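RimK domain protein ATP-grasp (Sphaerobacter thermophilus, PDB 5I47) probably binds ATP and a metal ion and may act as a RimK-type glutamate ligase, though its acceptor is not established. Local coordinates at residues B[15-20]-B[256-261]; B[109-114]-B[166-171]. All blocks are in the same frame, centred on the assembly; numbering follows the deposited sequence.

The two contacts lie on opposite sides of the chain's centre, their own centres about 35 Å apart and their nearest atoms about 19 Å apart, and they share no helix or strand. Interaction 1 is partly buried and joins distant parts of the sequence: helix 16-27 of the pre-ATP-grasp region meets helix 258-262 near the end of the ATP-grasp region. Charged side chains and one aromatic face carry it, without a clear hydrogen bond across. Interaction 2, nested in the loop that interaction 1 closes, is fully buried within the ATP-grasp region. There, paired strands are held by backbone hydrogen bonds, apolar side chains and one Q170-T109 side-chain bond, and the second subunit continues their sheet.

Interaction 1: residues B[15-20]-B[256-261]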
ATOM      1  N   ARG B  15      27.012   5.825   4.928  1.00 48.70           N
ATOM      2  CA  ARG B  15      27.232   6.628   6.115  1.00 47.74           C
ATOM      3  C   ARG B  15      27.948   5.772   7.162  1.00 45.24           C
ATOM      4  O   ARG B  15      28.475   4.694   6.843  1.00 43.72           O
ATOM      5  CB  ARG B  15      25.900   7.185   6.618  1.00 51.18           C
ATOM      6  CG  ARG B  15      25.227   8.170   5.681  1.00 58.16           C
ATOM      7  CD  ARG B  15      23.800   8.433   6.133  1.00 68.91           C
ATOM      8  NE  ARG B  15      23.090   7.184   6.414  1.00 78.73           N
ATOM      9  CZ  ARG B  15      22.733   6.773   7.630  1.00 78.39           C
ATOM     10  NH1 ARG B  15      23.005   7.517   8.693  1.00 79.62           N
ATOM     11  NH2 ARG B  15      22.096   5.619   7.781  1.00 73.08           N
ATOM     12  N   VAL B  16      27.952   6.243   8.411  1.00 48.42           N
ATOM     13  CA  VAL B  16      28.693   5.565   9.474  1.00 48.51           C
ATOM     14  C   VAL B  16      28.159   4.151   9.683  1.00 50.02           C
ATOM     15  O   VAL B  16      28.928   3.189   9.788  1.00 53.79           O
ATOM     16  CB  VAL B  16      28.641   6.388  10.773  1.00 50.04           C
ATOM     17  CG1 VAL B  16      29.050   5.537  11.962  1.00 49.42           C
ATOM     18  CG2 VAL B  16      29.552   7.602  10.664  1.00 55.03           C
ATOM     19  N   GLU B  17      26.834   4.004   9.752  1.00 49.44           N
ATOM     20  CA  GLU B  17      26.254   2.678   9.950  1.00 48.83           C
ATOM     21  C   GLU B  17      26.602   1.744   8.797  1.00 44.12           C
ATOM     22  O   GLU B  17      26.849   0.551   9.007  1.00 38.14           O
ATOM     23  CB  GLU B  17      24.738   2.782  10.117  1.00 48.80           C
ATOM     24  CG  GLU B  17      24.288   3.402  11.436  1.00 47.70           C
ATOM     25  CD  GLU B  17      24.174   4.914  11.364  1.00 47.56           C
ATOM     26  OE1 GLU B  17      24.583   5.495  10.333  1.00 48.01           O
ATOM     27  OE2 GLU B  17      23.667   5.519  12.336  1.00 43.64           O
ATOM     28  N   GLU B  18      26.649   2.274   7.572  1.00 45.27           N
ATOM     29  CA  GLU B  18      26.915   1.430   6.411  1.00 45.13           C
ATOM     30  C   GLU B  18      28.345   0.899   6.414  1.00 46.49           C
ATOM     31  O   GLU B  18      28.583  -0.254   6.037  1.00 48.15           O
ATOM     32  CB  GLU B  18      26.625   2.200   5.122  1.00 45.73           C
ATOM     33  CG  GLU B  18      25.159   2.185   4.703  1.00 47.97           C
ATOM     34  CD  GLU B  18      24.267   2.958   5.655  1.00 56.03           C
ATOM     35  OE1 GLU B  18      24.526   4.162   5.867  1.00 58.70           O
ATOM     36  OE2 GLU B  18      23.314   2.361   6.202  1.00 58.95           O
ATOM     37  N   ARG B  19      29.312   1.711   6.840  1.00 47.33           N
ATOM     38  CA  ARG B  19      30.689   1.229   6.852  1.00 53.87           C
ATOM     39  C   ARG B  19      30.948   0.256   7.997  1.00 48.80           C
ATOM     40  O   ARG B  19      31.733  -0.685   7.834  1.00 44.55           O
ATOM     41  CB  ARG B  19      31.668   2.406   6.912  1.00 63.72           C
ATOM     42  CG  ARG B  19      31.571   3.262   8.156  1.00 70.44           C
ATOM     43  CD  ARG B  19      32.230   4.610   7.932  1.00 77.47           C
ATOM     44  NE  ARG B  19      31.846   5.169   6.639  1.00 78.70           N
ATOM     45  CZ  ARG B  19      31.723   6.468   6.389  1.00 78.06           C
ATOM     46  NH1 ARG B  19      31.944   7.355   7.352  1.00 83.05           N
ATOM     47  NH2 ARG B  19      31.369   6.881   5.178  1.00 70.87           N
ATOM     48  N   LEU B  20      30.303   0.460   9.151  1.00 49.70           N
ATOM     49  CA  LEU B  20      30.365  -0.529  10.224  1.00 49.62           C
ATOM     50  C   LEU B  20      29.869  -1.886   9.745  1.00 52.53           C
ATOM     51  O   LEU B  20      30.445  -2.927  10.087  1.00 54.52           O
ATOM     52  CB  LEU B  20      29.540  -0.066  11.424  1.00 46.73           C
ATOM     53  CG  LEU B  20      30.019   1.167  12.185  1.00 47.46           C
ATOM     54  CD1 LEU B  20      29.053   1.506  13.313  1.00 46.83           C
ATOM     55  CD2 LEU B  20      31.419   0.934  12.723  1.00 47.97           C
ATOM     56  N   ASP B 256      19.398   4.356  12.085  1.00 51.45           N
ATOM     57  CA  ASP B 256      20.396   4.967  12.955  1.00 56.49           C
ATOM     58  C   ASP B 256      20.680   4.026  14.120  1.00 56.04           C
ATOM     59  O   ASP B 256      19.868   3.911  15.043  1.00 55.96           O
ATOM     60  CB  ASP B 256      19.918   6.323  13.472  1.00 63.67           C
ATOM     61  CG  ASP B 256      19.198   7.132  12.417  1.00 74.66           C
ATOM     62  OD1 ASP B 256      19.697   7.206  11.273  1.00 78.39           O
ATOM     63  OD2 ASP B 256      18.125   7.691  12.733  1.00 78.41           O
ATOM     64  N   PHE B 257      21.828   3.353  14.082  1.00 54.85           N
ATOM     65  CA  PHE B 257      22.361   2.681  15.262  1.00 53.08           C
ATOM     66  C   PHE B 257      23.749   3.214  15.601  1.00 58.59           C
ATOM     67  O   PHE B 257      24.592   2.496  16.142  1.00 61.45           O
ATOM     68  CB  PHE B 257      22.368   1.161  15.092  1.00 43.42           C
ATOM     69  CG  PHE B 257      23.112   0.666  13.882  1.00 40.47           C
ATOM     70  CD1 PHE B 257      24.454   0.330  13.965  1.00 42.75           C
ATOM     71  CD2 PHE B 257      22.457   0.485  12.676  1.00 37.47           C
ATOM     72  CE1 PHE B 257      25.134  -0.150  12.860  1.00 42.54           C
ATOM     73  CE2 PHE B 257      23.131   0.010  11.566  1.00 35.55           C
ATOM     74  CZ  PHE B 257      24.470  -0.310  11.660  1.00 40.29           C
ATOM     75  N   ARG B 258      23.976   4.494  15.290  1.00 60.24           N
ATOM     76  CA  ARG B 258      25.248   5.146  15.586  1.00 56.03           C
ATOM     77  C   ARG B 258      25.488   5.230  17.088  1.00 53.73           C
ATOM     78  O   ARG B 258      26.529   4.791  17.591  1.00 52.38           O
ATOM     79  CB  ARG B 258      25.252   6.546  14.969  1.00 55.41           C
ATOM     80  CG  ARG B 258      26.572   7.007  14.393  1.00 59.14           C
ATOM     81  CD  ARG B 258      26.448   8.435  13.881  1.00 61.84           C
ATOM     82  NE  ARG B 258      25.323   8.591  12.962  1.00 64.61           N
ATOM     83  CZ  ARG B 258      25.442   8.849  11.663  1.00 67.72           C
ATOM     84  NH1 ARG B 258      26.640   8.996  11.118  1.00 68.52           N
ATOM     85  NH2 ARG B 258      24.360   8.973  10.909  1.00 69.92           N
ATOM     86  N   SER B 259      24.524   5.799  17.818  1.00 53.49           N
ATOM     87  CA  SER B 259      24.688   6.010  19.253  1.00 55.62           C
ATOM     88  C   SER B 259      24.883   4.696  19.996  1.00 59.36           C
ATOM     89  O   SER B 259      25.724   4.604  20.900  1.00 62.20           O
ATOM     90  CB  SER B 259      23.475   6.760  19.806  1.00 58.78           C
ATOM     91  OG  SER B 259      23.469   6.750  21.224  1.00 63.06           O
ATOM     92  N   LEU B 260      24.117   3.665  19.633  1.00 58.55           N
ATOM     93  CA  LEU B 260      24.205   2.398  20.352  1.00 54.61           C
ATOM     94  C   LEU B 260      25.534   1.702  20.085  1.00 50.62           C
ATOM     95  O   LEU B 260      26.118   1.103  20.995  1.00 49.88           O
ATOM     96  CB  LEU B 260      23.031   1.497  19.974  1.00 56.34           C
ATOM     97  CG  LEU B 260      22.786   0.318  20.918  1.00 60.39           C
ATOM     98  CD1 LEU B 260      22.534   0.813  22.334  1.00 60.97           C
ATOM     99  CD2 LEU B 260      21.627  -0.541  20.433  1.00 60.99           C
ATOM    100  N   SER B 261      26.032   1.772  18.847  1.00 49.11           N
ATOM    101  CA  SER B 261      27.364   1.258  18.548  1.00 53.27           C
ATOM    102  C   SER B 261      28.448   1.998  19.318  1.00 59.35           C
ATOM    103  O   SER B 261      29.512   1.426  19.581  1.00 57.31           O
ATOM    104  CB  SER B 261      27.648   1.350  17.049  1.00 54.13           C
ATOM    105  OG  SER B 261      27.120   0.236  16.356  1.00 57.49           O
TER
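E17 and R258 bring the starts of two helices together, their CA atoms 6.2 Å apart; R15 and F257 are the respective N-cap residues. A salt-bridge network of R15, E17, E18 and R258 spans the contact between helix 16-27 of the LysX-like pre-ATP-grasp region and helix 258-262 of the ATP-grasp region, with E17-R258 as its crossing link. E17 CG sits over the centre of the F257 ring, 3.5 Å from the centroid and 9° off the normal, a CH-pi contact. The F257 torsion, with CG between N and the carbonyl carbon (chi1 56°), starts the ring on this course, while V267 also packs against it. An alanine at F257 would probably open a gap under E17 CB and CG, leaving these CH2 groups less firmly placed. At the backbone, E17 OE2 is 3.1 Å from R258 N at the helix start, where the helix dipole is likely to favour negative charge. Two donors of like charge meet without a hydrogen bond, R15 NH1 and R258 NH2 at 3.0 Å. E17 OE1 probably offsets their repulsion: it is 3.0 Å from R15 NH1 and hangs above one face of the R258 guanidinium, 3.5 Å from R258 NH2, an attraction of charges with no N-H aimed at it.

Interaction 2: residues B[109-114]-B[166-171]; sequences TRVCFG and AVLVQQ
Strand 109-112 runs antiparallel to strand 167-171, the two axes approaching to 4.6 Å at 160° between their directions. They are neighbours in the antiparallel sheet of the ATP-grasp region, four strands within this chain. R110 with V169 and C112 with V167 are hydrogen-bonded pairs, each closed by two backbone bonds; V169 N to R110 O, for example, spans 2.9 Å. T109 with Q170 and V111 with L168 are the non-hydrogen-bonded pairs. Strand 129-133 flanks 167-171 on its other side, while V111 and C112 pair with a strand of the second subunit, which extends the sheet into that neighbour.

The T109, V111, L168 and Q170 side chains share the face that meets helix 92-101. L168 CD2 touches two residues of the other strand, T109 CG2 at 4.0 Å and V111 CG2 at 3.9 Å, and the L168 and V111 side chains run alongside each other in the same sense. The other face packs on helix 115-125. There C112 SG reaches diagonally to V169 CG2, 3.6 Å away, with R110 further along, its NH2 in salt bridges with E108 and E124. Past the strand end, F113 CD2 rests 3.7 Å from A166 CB.

Q170 extends from a CG anti to its backbone N (chi1 -172°). Its amide is gripped at both ends: OE1 bonds to K132 NZ, which fixes the flip, and T109 OG1, itself bonded to P107 O, accepts from Q170 NE2 at 3.1 Å, only 6° out of the amide plane.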
ATOM      1  N   THR B 109      -6.956   5.297  18.467  1.00 26.23           N
ATOM      2  CA  THR B 109      -6.816   5.648  17.062  1.00 25.78           C
ATOM      3  C   THR B 109      -8.157   5.519  16.360  1.00 22.80           C
ATOM      4  O   THR B 109      -8.973   4.661  16.702  1.00 26.65           O
ATOM      5  CB  THR B 109      -5.769   4.760  16.372  1.00 26.14           C
ATOM      6  OG1 THR B 109      -4.530   4.850  17.087  1.00 28.31           O
ATOM      7  CG2 THR B 109      -5.541   5.196  14.930  1.00 23.84           C
ATOM      8  N   ARG B 110      -8.385   6.398  15.384  1.00 24.54           N
ATOM      9  CA  ARG B 110      -9.517   6.302  14.477  1.00 29.17           C
ATOM     10  C   ARG B 110      -9.021   6.375  13.041  1.00 29.59           C
ATOM     11  O   ARG B 110      -8.125   7.163  12.722  1.00 30.91           O
ATOM     12  CB  ARG B 110     -10.541   7.416  14.725  1.00 34.71           C
ATOM     13  CG  ARG B 110     -11.242   7.336  16.063  1.00 37.17           C
ATOM     14  CD  ARG B 110     -11.991   6.023  16.216  1.00 39.88           C
ATOM     15  NE  ARG B 110     -12.550   5.881  17.559  1.00 42.63           N
ATOM     16  CZ  ARG B 110     -11.850   5.505  18.626  1.00 43.61           C
ATOM     17  NH1 ARG B 110     -10.557   5.230  18.516  1.00 42.73           N
ATOM     18  NH2 ARG B 110     -12.442   5.406  19.808  1.00 48.10           N
ATOM     19  N   VAL B 111      -9.612   5.559  12.178  1.00 27.59           N
ATOM     20  CA  VAL B 111      -9.317   5.572  10.751  1.00 26.95           C
ATOM     21  C   VAL B 111     -10.379   6.436  10.085  1.00 25.02           C
ATOM     22  O   VAL B 111     -11.562   6.079  10.066  1.00 24.55           O
ATOM     23  CB  VAL B 111      -9.295   4.154  10.163  1.00 27.30           C
ATOM     24  CG1 VAL B 111      -8.627   4.161   8.797  1.00 25.95           C
ATOM     25  CG2 VAL B 111      -8.584   3.196  11.113  1.00 23.18           C
ATOM     26  N   CYS B 112      -9.960   7.578   9.550  1.00 24.68           N
ATOM     27  CA  CYS B 112     -10.869   8.580   9.008  1.00 30.91           C
ATOM     28  C   CYS B 112     -10.637   8.736   7.514  1.00 30.98           C
ATOM     29  O   CYS B 112      -9.514   9.015   7.078  1.00 27.31           O
ATOM     30  CB  CYS B 112     -10.678   9.920   9.718  1.00 32.57           C
ATOM     31  SG  CYS B 112     -10.850   9.773  11.496  1.00 31.23           S
ATOM     32  N   PHE B 113     -11.707   8.575   6.736  1.00 28.71           N
ATOM     33  CA  PHE B 113     -11.621   8.584   5.283  1.00 32.72           C
ATOM     34  C   PHE B 113     -12.086   9.904   4.674  1.00 38.43           C
ATOM     35  O   PHE B 113     -12.279   9.981   3.456  1.00 41.49           O
ATOM     36  CB  PHE B 113     -12.407   7.396   4.717  1.00 26.77           C
ATOM     37  CG  PHE B 113     -11.817   6.056   5.091  1.00 24.67           C
ATOM     38  CD1 PHE B 113     -12.137   5.453   6.298  1.00 22.41           C
ATOM     39  CD2 PHE B 113     -10.917   5.419   4.250  1.00 21.06           C
ATOM     40  CE1 PHE B 113     -11.580   4.233   6.654  1.00 19.90           C
ATOM     41  CE2 PHE B 113     -10.359   4.198   4.598  1.00 20.55           C
ATOM     42  CZ  PHE B 113     -10.691   3.606   5.803  1.00 18.25           C
ATOM     43  N   GLY B 114     -12.242  10.945   5.487  1.00 39.66           N
ATOM     44  CA  GLY B 114     -12.614  12.251   4.965  1.00 39.79           C
ATOM     45  C   GLY B 114     -12.500  13.320   6.029  1.00 36.70           C
ATOM     46  O   GLY B 114     -12.249  13.037   7.203  1.00 35.99           O
ATOM     47  N   ALA B 166      -7.542   9.513   3.278  1.00 45.38           N
ATOM     48  CA  ALA B 166      -7.597   8.735   4.511  1.00 31.03           C
ATOM     49  C   ALA B 166      -6.382   9.003   5.394  1.00 30.29           C
ATOM     50  O   ALA B 166      -5.238   8.889   4.944  1.00 31.35           O
ATOM     51  CB  ALA B 166      -7.688   7.245   4.187  1.00 25.70           C
ATOM     52  N   VAL B 167      -6.631   9.362   6.656  1.00 27.55           N
ATOM     53  CA  VAL B 167      -5.581   9.535   7.654  1.00 28.12           C
ATOM     54  C   VAL B 167      -6.009   8.852   8.946  1.00 28.11           C
ATOM     55  O   VAL B 167      -7.177   8.510   9.142  1.00 28.15           O
ATOM     56  CB  VAL B 167      -5.246  11.019   7.936  1.00 33.96           C
ATOM     57  CG1 VAL B 167      -5.127  11.822   6.646  1.00 37.10           C
ATOM     58  CG2 VAL B 167      -6.269  11.630   8.878  1.00 32.45           C
ATOM     59  N   LEU B 168      -5.035   8.667   9.835  1.00 34.65           N
ATOM     60  CA  LEU B 168      -5.263   8.176  11.188  1.00 31.22           C
ATOM     61  C   LEU B 168      -5.301   9.359  12.146  1.00 31.94           C
ATOM     62  O   LEU B 168      -4.378  10.181  12.161  1.00 31.33           O
ATOM     63  CB  LEU B 168      -4.161   7.206  11.619  1.00 28.40           C
ATOM     64  CG  LEU B 168      -3.958   5.896  10.854  1.00 27.04           C
ATOM     65  CD1 LEU B 168      -2.749   5.165  11.405  1.00 26.03           C
ATOM     66  CD2 LEU B 168      -5.194   5.020  10.937  1.00 25.20           C
ATOM     67  N   VAL B 169      -6.366   9.447  12.935  1.00 31.00           N
ATOM     68  CA  VAL B 169      -6.471  10.423  14.012  1.00 32.68           C
ATOM     69  C   VAL B 169      -6.140   9.685  15.302  1.00 36.15           C
ATOM     70  O   VAL B 169      -6.935   8.872  15.785  1.00 37.39           O
ATOM     71  CB  VAL B 169      -7.862  11.069  14.063  1.00 31.97           C
ATOM     72  CG1 VAL B 169      -7.952  12.039  15.228  1.00 31.36           C
ATOM     73  CG2 VAL B 169      -8.157  11.789  12.755  1.00 32.00           C
ATOM     74  N   GLN B 170      -4.955   9.947  15.850  1.00 34.65           N
ATOM     75  CA  GLN B 170      -4.422   9.178  16.966  1.00 38.24           C
ATOM     76  C   GLN B 170      -4.196  10.087  18.164  1.00 42.14           C
ATOM     77  O   GLN B 170      -3.654  11.188  18.020  1.00 40.93           O
ATOM     78  CB  GLN B 170      -3.112   8.485  16.577  1.00 34.90           C
ATOM     79  CG  GLN B 170      -2.599   7.504  17.616  1.00 33.87           C
ATOM     80  CD  GLN B 170      -1.362   6.760  17.156  1.00 32.95           C
ATOM     81  OE1 GLN B 170      -0.282   7.339  17.045  1.00 32.19           O
ATOM     82  NE2 GLN B 170      -1.516   5.470  16.876  1.00 34.43           N
ATOM     83  N   GLN B 171      -4.607   9.618  19.340  1.00 46.14           N
ATOM     84  CA  GLN B 171      -4.402  10.383  20.560  1.00 51.57           C
ATOM     85  C   GLN B 171      -2.917  10.625  20.796  1.00 49.13           C
ATOM     86  O   GLN B 171      -2.078   9.756  20.539  1.00 44.81           O
ATOM     87  CB  GLN B 171      -5.018   9.649  21.752  1.00 55.07           C
ATOM     88  CG  GLN B 171      -4.759  10.307  23.096  1.00 58.38           C
ATOM     89  CD  GLN B 171      -5.653   9.757  24.188  1.00 63.01           C
ATOM     90  OE1 GLN B 171      -5.292   8.812  24.891  1.00 60.30           O
ATOM     91  NE2 GLN B 171      -6.835  10.347  24.332  1.00 68.99           N
TER